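Local coordinates for multiple PDZ domain protein (Mus musculus, PDB 4XH7), which probably acts as a scaffold in signalling, its fourth PDZ domain being the kind of module that binds short C-terminal peptides of partner proteins, at residues G68-F71 against S72-L76. Residues are numbered along the deposited sequence; the frame is centred on the assembly and turned at random.
Sequences GKLF and SGDEL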
loop_
_atom_site.group_PDB
_atom_site.type_symbol
_atom_site.label_atom_id
_atom_site.label_comp_id
_atom_site.label_asym_id
_atom_site.label_seq_id
_atom_site.Cartn_x
_atom_site.Cartn_y
_atom_site.Cartn_z
ATOM N N GLY A 68 2.132 -10.781 -3.131
ATOM C CA GLY A 68 3.499 -10.929 -3.586
ATOM C C GLY A 68 4.215 -9.648 -4.013
ATOM O O GLY A 68 5.417 -9.677 -4.218
ATOM N N LYS A 69 3.477 -8.547 -4.128
ATOM C CA LYS A 69 4.015 -7.304 -4.653
ATOM C C LYS A 69 4.732 -6.422 -3.643
ATOM O O LYS A 69 5.498 -5.521 -4.033
ATOM C CB LYS A 69 2.877 -6.460 -5.240
ATOM C CG LYS A 69 2.123 -7.081 -6.401
ATOM C CD LYS A 69 2.929 -6.996 -7.658
ATOM C CE LYS A 69 2.076 -7.322 -8.860
ATOM N NZ LYS A 69 2.930 -7.804 -9.977
ATOM N N LEU A 70 4.390 -6.584 -2.371
ATOM C CA LEU A 70 4.881 -5.678 -1.349
ATOM C C LEU A 70 5.930 -6.349 -0.472
ATOM O O LEU A 70 5.826 -7.531 -0.132
ATOM C CB LEU A 70 3.719 -5.171 -0.491
ATOM C CG LEU A 70 2.607 -4.453 -1.245
ATOM C CD1 LEU A 70 1.553 -3.897 -0.308
ATOM C CD2 LEU A 70 3.152 -3.298 -2.099
ATOM N N PHE A 71 6.942 -5.583 -0.101
ATOM C CA PHE A 71 8.081 -6.082 0.660
ATOM C C PHE A 71 8.310 -5.282 1.927
ATOM O O PHE A 71 7.918 -4.113 2.012
ATOM C CB PHE A 71 9.367 -6.010 -0.193
ATOM C CG PHE A 71 9.370 -6.954 -1.367
ATOM C CD1 PHE A 71 8.626 -6.659 -2.497
ATOM C CD2 PHE A 71 10.105 -8.129 -1.330
ATOM C CE1 PHE A 71 8.599 -7.513 -3.600
ATOM C CE2 PHE A 71 10.092 -8.995 -2.421
ATOM C CZ PHE A 71 9.323 -8.699 -3.546
ATOM N N SER A 72 8.932 -5.902 2.933
ATOM C CA SER A 72 9.403 -5.131 4.080
ATOM C C SER A 72 10.162 -3.897 3.611
ATOM O O SER A 72 10.933 -3.953 2.647
ATOM C CB SER A 72 10.324 -5.973 4.971
ATOM O OG SER A 72 11.528 -6.258 4.279
ATOM N N GLY A 73 9.926 -2.772 4.280
ATOM C CA GLY A 73 10.568 -1.530 3.925
ATOM C C GLY A 73 9.705 -0.659 3.035
ATOM O O GLY A 73 9.968 0.529 2.948
ATOM N N ASP A 74 8.677 -1.222 2.403
ATOM C CA ASP A 74 7.865 -0.374 1.501
ATOM C C ASP A 74 7.077 0.672 2.291
ATOM O O ASP A 74 6.568 0.388 3.383
ATOM C CB ASP A 74 6.895 -1.223 0.680
ATOM C CG ASP A 74 7.591 -2.030 -0.411
ATOM O OD1 ASP A 74 8.804 -1.828 -0.662
ATOM O OD2 ASP A 74 6.915 -2.887 -1.026
ATOM N N GLU A 75 6.944 1.866 1.714
ATOM C CA GLU A 75 6.191 2.934 2.352
ATOM C C GLU A 75 4.751 2.915 1.880
ATOM O O GLU A 75 4.489 2.847 0.685
ATOM C CB GLU A 75 6.825 4.291 2.050
ATOM C CG GLU A 75 6.026 5.408 2.727
ATOM C CD GLU A 75 6.690 6.770 2.697
ATOM O OE1 GLU A 75 6.095 7.693 3.315
ATOM O OE2 GLU A 75 7.759 6.966 2.042
ATOM N N LEU A 76 3.801 3.046 2.811
ATOM C CA LEU A 76 2.377 3.074 2.460
ATOM C C LEU A 76 1.968 4.446 1.931
ATOM O O LEU A 76 2.233 5.438 2.587
ATOM C CB LEU A 76 1.526 2.764 3.681
ATOM C CG LEU A 76 1.785 1.392 4.288
ATOM C CD1 LEU A 76 0.864 1.280 5.512
ATOM C CD2 LEU A 76 1.456 0.299 3.328
#
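Phe71 and Asp74 hold each other through two hydrogen bonds: a backbone one that closes a tight turn and a side-chain one that reinforces it. In the first, Asp74 N donates to Phe71 O at 3.0 Å, with an N-H...O angle of 158°; Ser72 and Gly73 occupy the two corners of this type II turn, and Gly73 takes the positive phi needed at the second corner, a place where glycine is common. The second runs the other way: Phe71 N reaches Asp74 OD2 at 2.9 Å and is nearly straight, at 173°, although the N-H comes down on the carboxylate from above its plane. With CG anti to its own carbonyl carbon (chi1 -73°), Asp74 swings its carboxylate back toward the backbone of Phe71, where CG lies 3.2 Å from Phe71 O. OD2 is gripped again by a salt bridge to Arg109 NH1, a group that also donates to Lys69 O, and the positive charge of Arg109 probably steadies the anionic form of Asp74. On the buried flank Leu70 CD2 stands 3.9 Å from Asp74 OD2, while the leucine packs on Val29, Ile55 and Met105. The outer side is looser: Ser72 directs its CB away from the preceding residues, and the exposed Phe71 ring meets OD2 near its edge and touches Arg109, with an imidazole, probably a crystallisation molecule, close by. Backbone hydrogen bonds between Ile55 and both Gly73 and Asp74 tie the turn to strand 52-58. The whole is a type II beta turn in which the fourth residue, Asp74, also accepts a bond from the backbone N of the first, at the link between helix 63-67 and strand 75-79 of the PDZ fold.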